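Local atomic coordinates of VirK protein (Legionella pneumophila, PDB entry 5XTA), a protein that is of unknown molecular function but belongs to the VirK family, is made with a signal sequence and is probably exported through type II secretion. Residues D66-K79 with I90-G104. The protein carries 3 engineered substitutions. Residues are numbered along the deposited sequence; the frame is centred on the assembly and turned at random.
Engineered in segment 66-79: Leu68 (natural residue Val).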
ATOM      1  N   ASP A  66      12.336  13.894  -8.666  1.00 51.69           N
ATOM      2  CA  ASP A  66      11.717  15.189  -8.550  1.00 52.57           C
ATOM      3  C   ASP A  66      12.631  16.291  -9.119  1.00 52.69           C
ATOM      4  O   ASP A  66      13.844  16.336  -8.795  1.00 43.27           O
ATOM      5  CB  ASP A  66      11.283  15.510  -7.140  1.00 53.57           C
ATOM      6  CG  ASP A  66      10.417  16.728  -7.091  1.00 55.79           C
ATOM      7  OD1 ASP A  66       9.178  16.585  -7.099  1.00 57.51           O
ATOM      8  OD2 ASP A  66      10.986  17.842  -7.105  1.00 55.31           O
ATOM      9  N   PRO A  67      12.055  17.158  -9.993  1.00 56.63           N
ATOM     10  CA  PRO A  67      12.827  18.262 -10.589  1.00 61.95           C
ATOM     11  C   PRO A  67      13.629  19.092  -9.574  1.00 61.95           C
ATOM     12  O   PRO A  67      14.790  19.404  -9.827  1.00 66.26           O
ATOM     13  CB  PRO A  67      11.757  19.125 -11.292  1.00 62.35           C
ATOM     14  CG  PRO A  67      10.464  18.380 -11.203  1.00 62.32           C
ATOM     15  CD  PRO A  67      10.724  17.025 -10.624  1.00 57.25           C
ATOM     16  N   LEU A  68      13.019  19.399  -8.429  1.00 59.68           N
ATOM     17  CA  LEU A  68      13.633  20.258  -7.421  1.00 57.65           C
ATOM     18  C   LEU A  68      14.954  19.708  -6.881  1.00 58.79           C
ATOM     19  O   LEU A  68      15.759  20.490  -6.377  1.00 58.73           O
ATOM     20  CB  LEU A  68      12.674  20.526  -6.253  1.00 57.96           C
ATOM     21  CG  LEU A  68      11.284  21.112  -6.549  1.00 61.05           C
ATOM     22  CD1 LEU A  68      10.531  21.346  -5.256  1.00 60.52           C
ATOM     23  CD2 LEU A  68      11.343  22.408  -7.347  1.00 64.38           C
ATOM     24  N   ALA A  69      15.161  18.383  -6.957  1.00 56.27           N
ATOM     25  CA  ALA A  69      16.453  17.757  -6.616  1.00 57.59           C
ATOM     26  C   ALA A  69      16.611  16.352  -7.240  1.00 59.04           C
ATOM     27  O   ALA A  69      16.621  15.337  -6.527  1.00 56.44           O
ATOM     28  CB  ALA A  69      16.641  17.701  -5.102  1.00 56.65           C
ATOM     29  N   ARG A  70      16.755  16.316  -8.570  1.00 58.13           N
ATOM     30  CA  ARG A  70      16.837  15.055  -9.310  1.00 56.26           C
ATOM     31  C   ARG A  70      17.906  14.213  -8.685  1.00 54.68           C
ATOM     32  O   ARG A  70      19.015  14.706  -8.425  1.00 55.69           O
ATOM     33  CB  ARG A  70      17.260  15.237 -10.755  1.00 61.03           C
ATOM     34  CG  ARG A  70      16.430  16.172 -11.596  1.00 67.42           C
ATOM     35  CD  ARG A  70      16.691  15.874 -13.072  1.00 72.93           C
ATOM     36  NE  ARG A  70      15.699  14.919 -13.564  1.00 72.17           N
ATOM     37  CZ  ARG A  70      14.433  15.221 -13.861  1.00 73.91           C
ATOM     38  NH1 ARG A  70      13.972  16.474 -13.750  1.00 75.62           N
ATOM     39  NH2 ARG A  70      13.615  14.261 -14.282  1.00 72.75           N
ATOM     40  N   GLY A  71      17.566  12.953  -8.428  1.00 47.90           N
ATOM     41  CA  GLY A  71      18.530  11.965  -7.961  1.00 47.51           C
ATOM     42  C   GLY A  71      18.654  11.892  -6.464  1.00 44.42           C
ATOM     43  O   GLY A  71      19.321  10.991  -5.953  1.00 47.38           O
ATOM     44  N   THR A  72      18.019  12.824  -5.750  1.00 43.86           N
ATOM     45  CA  THR A  72      18.021  12.802  -4.299  1.00 45.24           C
ATOM     46  C   THR A  72      16.757  12.127  -3.740  1.00 41.38           C
ATOM     47  O   THR A  72      15.661  12.365  -4.250  1.00 38.66           O
ATOM     48  CB  THR A  72      18.120  14.215  -3.744  1.00 48.74           C
ATOM     49  OG1 THR A  72      19.342  14.790  -4.216  1.00 51.31           O
ATOM     50  CG2 THR A  72      18.119  14.200  -2.204  1.00 49.23           C
ATOM     51  N   PRO A  73      16.901  11.316  -2.673  1.00 36.18           N
ATOM     52  CA  PRO A  73      15.680  10.716  -2.106  1.00 35.98           C
ATOM     53  C   PRO A  73      14.700  11.748  -1.516  1.00 31.94           C
ATOM     54  O   PRO A  73      15.066  12.541  -0.625  1.00 32.76           O
ATOM     55  CB  PRO A  73      16.225   9.758  -1.051  1.00 35.22           C
ATOM     56  CG  PRO A  73      17.586   9.431  -1.538  1.00 37.89           C
ATOM     57  CD  PRO A  73      18.092  10.763  -2.010  1.00 37.54           C
HETATM   58  N   MSE A  74      13.475  11.772  -2.059  1.00 28.66           N
HETATM   59  CA  MSE A  74      12.466  12.753  -1.692  0.50 29.26           C
HETATM   60  C   MSE A  74      11.118  12.113  -1.581  1.00 27.26           C
HETATM   61  O   MSE A  74      10.872  11.042  -2.138  1.00 26.17           O
HETATM   62  CB  MSE A  74      12.383  13.809  -2.779  0.50 32.05           C
HETATM   63  CG  MSE A  74      13.512  14.814  -2.654  0.50 36.23           C
HETATM   64 SE   MSE A  74      13.302  15.974  -4.211  0.50 39.27          SE
HETATM   65  CE  MSE A  74      13.885  14.596  -5.496  0.50 41.11           C
ATOM     66  N   PHE A  75      10.224  12.754  -0.840  1.00 25.26           N
ATOM     67  CA  PHE A  75       8.787  12.356  -0.860  1.00 23.98           C
ATOM     68  C   PHE A  75       8.053  13.497  -1.521  1.00 24.95           C
ATOM     69  O   PHE A  75       8.252  14.654  -1.144  1.00 25.51           O
ATOM     70  CB  PHE A  75       8.204  12.163   0.515  1.00 22.46           C
ATOM     71  CG  PHE A  75       8.747  10.971   1.249  1.00 21.92           C
ATOM     72  CD1 PHE A  75       8.447   9.683   0.823  1.00 21.19           C
ATOM     73  CD2 PHE A  75       9.495  11.135   2.397  1.00 21.94           C
ATOM     74  CE1 PHE A  75       8.930   8.579   1.516  1.00 21.76           C
ATOM     75  CE2 PHE A  75       9.973  10.046   3.099  1.00 21.61           C
ATOM     76  CZ  PHE A  75       9.689   8.761   2.653  1.00 21.73           C
ATOM     77  N   ASP A  76       7.222  13.156  -2.506  1.00 23.88           N
ATOM     78  CA  ASP A  76       6.227  14.068  -3.035  1.00 25.40           C
ATOM     79  C   ASP A  76       4.964  13.733  -2.314  1.00 23.11           C
ATOM     80  O   ASP A  76       4.334  12.719  -2.605  1.00 23.01           O
ATOM     81  CB  ASP A  76       6.029  13.862  -4.534  1.00 27.83           C
ATOM     82  CG  ASP A  76       7.126  14.448  -5.353  1.00 33.66           C
ATOM     83  OD1 ASP A  76       8.044  15.127  -4.818  1.00 39.00           O
ATOM     84  OD2 ASP A  76       7.068  14.204  -6.570  1.00 42.16           O
ATOM     85  N   TYR A  77       4.593  14.587  -1.382  1.00 20.76           N
ATOM     86  CA  TYR A  77       3.357  14.459  -0.665  1.00 21.65           C
ATOM     87  C   TYR A  77       2.246  15.274  -1.346  1.00 22.23           C
ATOM     88  O   TYR A  77       2.320  16.523  -1.431  1.00 20.98           O
ATOM     89  CB  TYR A  77       3.551  14.936   0.766  1.00 22.16           C
ATOM     90  CG  TYR A  77       2.287  15.007   1.573  1.00 23.88           C
ATOM     91  CD1 TYR A  77       1.691  13.857   2.060  1.00 25.37           C
ATOM     92  CD2 TYR A  77       1.670  16.225   1.843  1.00 24.87           C
ATOM     93  CE1 TYR A  77       0.535  13.916   2.832  1.00 27.53           C
ATOM     94  CE2 TYR A  77       0.499  16.287   2.587  1.00 27.14           C
ATOM     95  CZ  TYR A  77      -0.066  15.126   3.077  1.00 27.34           C
ATOM     96  OH  TYR A  77      -1.215  15.161   3.807  1.00 29.81           O
ATOM     97  N   SER A  78       1.210  14.574  -1.794  1.00 22.04           N
ATOM     98  CA  SER A  78       0.079  15.183  -2.451  1.00 22.17           C
ATOM     99  C   SER A  78      -1.145  15.094  -1.571  1.00 23.68           C
ATOM    100  O   SER A  78      -1.489  14.017  -1.109  1.00 23.08           O
ATOM    101  CB  SER A  78      -0.170  14.483  -3.758  1.00 24.51           C
ATOM    102  OG  SER A  78       0.931  14.712  -4.606  1.00 26.15           O
ATOM    103  N   LYS A  79      -1.779  16.247  -1.344  1.00 23.92           N
ATOM    104  CA  LYS A  79      -3.039  16.374  -0.628  1.00 25.18           C
ATOM    105  C   LYS A  79      -4.175  16.698  -1.632  1.00 24.86           C
ATOM    106  O   LYS A  79      -4.086  17.655  -2.385  1.00 24.06           O
ATOM    107  CB  LYS A  79      -2.864  17.467   0.425  1.00 27.38           C
ATOM    108  CG  LYS A  79      -4.113  17.876   1.185  1.00 29.64           C
ATOM    109  CD  LYS A  79      -4.566  16.786   2.116  1.00 32.81           C
ATOM    110  CE  LYS A  79      -5.767  17.275   2.913  1.00 38.62           C
ATOM    111  NZ  LYS A  79      -6.383  16.161   3.654  1.00 44.15           N
ATOM    112  N   ILE A  90      -5.068  19.840  -5.862  1.00 30.89           N
ATOM    113  CA  ILE A  90      -4.004  18.940  -5.448  1.00 30.81           C
ATOM    114  C   ILE A  90      -2.863  19.823  -5.061  1.00 30.21           C
ATOM    115  O   ILE A  90      -2.374  20.608  -5.862  1.00 30.57           O
ATOM    116  CB  ILE A  90      -3.528  17.968  -6.529  1.00 33.21           C
ATOM    117  CG1 ILE A  90      -4.708  17.202  -7.133  1.00 34.31           C
ATOM    118  CG2 ILE A  90      -2.478  17.012  -5.952  1.00 32.82           C
ATOM    119  CD1 ILE A  90      -5.403  17.907  -8.269  1.00 38.44           C
ATOM    120  N   LYS A  91      -2.457  19.702  -3.816  1.00 28.40           N
ATOM    121  CA  LYS A  91      -1.309  20.388  -3.347  1.00 28.75           C
ATOM    122  C   LYS A  91      -0.184  19.390  -3.061  1.00 27.08           C
ATOM    123  O   LYS A  91      -0.336  18.471  -2.274  1.00 24.24           O
ATOM    124  CB  LYS A  91      -1.656  21.228  -2.139  1.00 31.02           C
ATOM    125  CG  LYS A  91      -0.423  22.000  -1.686  1.00 35.81           C
ATOM    126  CD  LYS A  91      -0.710  23.231  -0.875  1.00 39.83           C
ATOM    127  CE  LYS A  91       0.574  24.033  -0.673  1.00 41.14           C
ATOM    128  NZ  LYS A  91       0.614  24.675   0.659  1.00 44.03           N
ATOM    129  N   THR A  92       0.926  19.552  -3.763  1.00 26.15           N
ATOM    130  CA  THR A  92       2.069  18.668  -3.615  1.00 27.14           C
ATOM    131  C   THR A  92       3.182  19.387  -2.881  1.00 27.33           C
ATOM    132  O   THR A  92       3.566  20.480  -3.269  1.00 29.55           O
ATOM    133  CB  THR A  92       2.555  18.189  -4.979  1.00 28.61           C
ATOM    134  OG1 THR A  92       1.478  17.508  -5.606  1.00 29.12           O
ATOM    135  CG2 THR A  92       3.791  17.210  -4.829  1.00 29.61           C
ATOM    136  N   THR A  93       3.655  18.792  -1.800  1.00 24.96           N
ATOM    137  CA  THR A  93       4.718  19.328  -0.989  1.00 25.32           C
ATOM    138  C   THR A  93       5.912  18.396  -1.110  1.00 26.51           C
ATOM    139  O   THR A  93       5.803  17.164  -0.893  1.00 22.63           O
ATOM    140  CB  THR A  93       4.250  19.466   0.474  1.00 25.89           C
ATOM    141  OG1 THR A  93       3.161  20.400   0.526  1.00 26.09           O
ATOM    142  CG2 THR A  93       5.369  19.960   1.369  1.00 26.95           C
ATOM    143  N   VAL A  94       7.059  18.960  -1.464  1.00 26.23           N
ATOM    144  CA  VAL A  94       8.217  18.131  -1.712  1.00 27.11           C
ATOM    145  C   VAL A  94       9.105  18.167  -0.477  1.00 28.06           C
ATOM    146  O   VAL A  94       9.474  19.255  -0.010  1.00 29.64           O
ATOM    147  CB  VAL A  94       8.965  18.569  -2.970  1.00 29.37           C
ATOM    148  CG1 VAL A  94      10.107  17.641  -3.248  1.00 29.16           C
ATOM    149  CG2 VAL A  94       8.034  18.619  -4.172  1.00 30.32           C
ATOM    150  N   LEU A  95       9.447  16.977   0.031  1.00 26.12           N
ATOM    151  CA  LEU A  95      10.188  16.793   1.275  1.00 27.28           C
ATOM    152  C   LEU A  95      11.434  15.933   1.080  1.00 27.50           C
ATOM    153  O   LEU A  95      11.395  14.938   0.381  1.00 27.01           O
ATOM    154  CB  LEU A  95       9.279  16.114   2.291  1.00 29.01           C
ATOM    155  CG  LEU A  95       7.943  16.813   2.551  1.00 30.12           C
ATOM    156  CD1 LEU A  95       6.977  15.806   3.130  1.00 31.87           C
ATOM    157  CD2 LEU A  95       8.099  18.008   3.475  1.00 31.39           C
ATOM    158  N   ASN A  96      12.547  16.336   1.692  1.00 29.94           N
ATOM    159  CA  ASN A  96      13.747  15.503   1.741  1.00 29.29           C
ATOM    160  C   ASN A  96      13.388  14.251   2.537  1.00 28.62           C
ATOM    161  O   ASN A  96      12.868  14.344   3.650  1.00 28.62           O
ATOM    162  CB  ASN A  96      14.888  16.281   2.376  1.00 30.27           C
ATOM    163  CG  ASN A  96      16.165  15.493   2.418  1.00 30.32           C
ATOM    164  OD1 ASN A  96      16.249  14.474   3.091  1.00 38.70           O
ATOM    165  ND2 ASN A  96      17.144  15.926   1.674  1.00 31.75           N
ATOM    166  N   ALA A  97      13.632  13.079   1.966  1.00 29.84           N
ATOM    167  CA  ALA A  97      13.162  11.831   2.588  1.00 30.19           C
ATOM    168  C   ALA A  97      13.928  11.538   3.866  1.00 33.17           C
ATOM    169  O   ALA A  97      13.387  10.959   4.790  1.00 32.97           O
ATOM    170  CB  ALA A  97      13.306  10.679   1.616  1.00 29.92           C
ATOM    171  N   SER A  98      15.193  11.939   3.898  1.00 36.84           N
ATOM    172  CA  SER A  98      16.039  11.704   5.059  1.00 42.37           C
ATOM    173  C   SER A  98      15.697  12.654   6.208  1.00 41.86           C
ATOM    174  O   SER A  98      15.478  12.221   7.341  1.00 41.87           O
ATOM    175  CB  SER A  98      17.517  11.847   4.666  1.00 44.19           C
ATOM    176  OG  SER A  98      18.329  11.353   5.705  1.00 46.81           O
ATOM    177  N   SER A  99      15.633  13.943   5.897  1.00 41.67           N
ATOM    178  CA  SER A  99      15.476  14.981   6.918  1.00 40.09           C
ATOM    179  C   SER A  99      14.059  15.487   7.111  1.00 39.04           C
ATOM    180  O   SER A  99      13.730  16.034   8.165  1.00 40.80           O
ATOM    181  CB  SER A  99      16.385  16.165   6.572  1.00 43.19           C
ATOM    182  OG  SER A  99      15.896  16.900   5.463  1.00 42.69           O
ATOM    183  N   TYR A 100      13.209  15.322   6.104  1.00 34.84           N
ATOM    184  CA  TYR A 100      11.867  15.937   6.095  1.00 33.85           C
ATOM    185  C   TYR A 100      11.826  17.461   5.904  1.00 35.61           C
ATOM    186  O   TYR A 100      10.763  18.061   6.037  1.00 36.43           O
ATOM    187  CB  TYR A 100      11.001  15.522   7.280  1.00 34.36           C
ATOM    188  CG  TYR A 100      10.419  14.151   7.070  1.00 34.97           C
ATOM    189  CD1 TYR A 100       9.405  13.935   6.132  1.00 33.08           C
ATOM    190  CD2 TYR A 100      10.907  13.065   7.791  1.00 33.39           C
ATOM    191  CE1 TYR A 100       8.867  12.667   5.949  1.00 31.84           C
ATOM    192  CE2 TYR A 100      10.383  11.804   7.611  1.00 33.85           C
ATOM    193  CZ  TYR A 100       9.372  11.612   6.683  1.00 33.65           C
ATOM    194  OH  TYR A 100       8.920  10.332   6.509  1.00 31.78           O
ATOM    195  N   GLU A 101      12.950  18.066   5.540  1.00 36.58           N
ATOM    196  CA  GLU A 101      12.974  19.487   5.221  1.00 43.72           C
ATOM    197  C   GLU A 101      12.124  19.683   3.953  1.00 42.83           C
ATOM    198  O   GLU A 101      12.209  18.873   3.020  1.00 41.62           O
ATOM    199  CB  GLU A 101      14.439  19.975   5.054  1.00 49.00           C
ATOM    200  CG  GLU A 101      14.677  21.176   4.112  1.00 55.42           C
ATOM    201  CD  GLU A 101      16.126  21.329   3.643  1.00 58.80           C
ATOM    202  OE1 GLU A 101      17.018  20.618   4.151  1.00 65.48           O
ATOM    203  OE2 GLU A 101      16.383  22.166   2.748  1.00 62.58           O
ATOM    204  N   ARG A 102      11.316  20.744   3.943  1.00 40.81           N
ATOM    205  CA  ARG A 102      10.468  21.098   2.805  1.00 42.72           C
ATOM    206  C   ARG A 102      11.325  21.739   1.713  1.00 40.89           C
ATOM    207  O   ARG A 102      12.016  22.721   1.965  1.00 40.19           O
ATOM    208  CB  ARG A 102       9.363  22.077   3.269  1.00 47.21           C
ATOM    209  CG  ARG A 102       8.308  22.420   2.219  1.00 52.63           C
ATOM    210  CD  ARG A 102       7.250  23.400   2.743  1.00 57.63           C
ATOM    211  NE  ARG A 102       6.668  24.252   1.677  1.00 63.64           N
ATOM    212  CZ  ARG A 102       7.304  25.247   1.046  1.00 66.49           C
ATOM    213  NH1 ARG A 102       8.573  25.534   1.343  1.00 68.47           N
ATOM    214  NH2 ARG A 102       6.682  25.964   0.104  1.00 66.93           N
ATOM    215  N   LEU A 103      11.279  21.197   0.503  1.00 38.77           N
ATOM    216  CA  LEU A 103      12.037  21.738  -0.624  1.00 39.28           C
ATOM    217  C   LEU A 103      11.214  22.645  -1.516  1.00 41.69           C
ATOM    218  O   LEU A 103      11.765  23.417  -2.290  1.00 44.29           O
ATOM    219  CB  LEU A 103      12.618  20.620  -1.477  1.00 41.13           C
ATOM    220  CG  LEU A 103      13.656  19.661  -0.877  1.00 45.62           C
ATOM    221  CD1 LEU A 103      14.746  19.374  -1.925  1.00 46.64           C
ATOM    222  CD2 LEU A 103      14.312  20.141   0.399  1.00 47.20           C
ATOM    223  N   GLY A 104       9.899  22.540  -1.442  1.00 41.03           N
ATOM    224  CA  GLY A 104       9.056  23.310  -2.320  1.00 39.88           C
ATOM    225  C   GLY A 104       7.658  22.759  -2.295  1.00 37.89           C
ATOM    226  O   GLY A 104       7.378  21.713  -1.690  1.00 34.33           O
TER
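Thr93 N gives a nearly straight hydrogen bond (165°) to Tyr77 O at 2.7 Å, the shortest bond between 66-79 and 90-104. Tyr77 O also receives a CA-H...O contact from Thr92. Tyr77 N returns a bond to Thr93 O. Phe75 with Leu95 and Lys79 with Lys91 pair likewise, giving a regular antiparallel register. Beyond it, Ala97 N reaches Pro73 O from above the carbonyl plane.

Hydroxyls Ser78 OG and Thr92 OG1 hydrogen-bond at 3.0 Å on one face of the sheet. On that face both methyls of Val94 abut the Asp76 carboxylate, with Asp76 OD1 3.6 Å from Val94 CG2. In one of its two conformers, selenomethionine Met74 brings SE 3.7 Å from Val94 CG1, which is anti to the backbone N (chi1 -176°). The engineered Leu68 sets CD1 against Val94 CG2 and Leu103 O.

On the other face Phe75 CE2 lies 3.7 Å from Ala97 CA. The Phe75 and Tyr100 rings are nearly parallel (16°) but slid apart, with little overlap. Arg60 of the same chain makes a cation-pi contact with Phe75.

Tyr77 OH bonds Asp65 of the second subunit. Strands 74-83 and 87-96 form a beta hairpin at the centre of the six-stranded antiparallel sheet, flanked by strands 54-63 and 102-111.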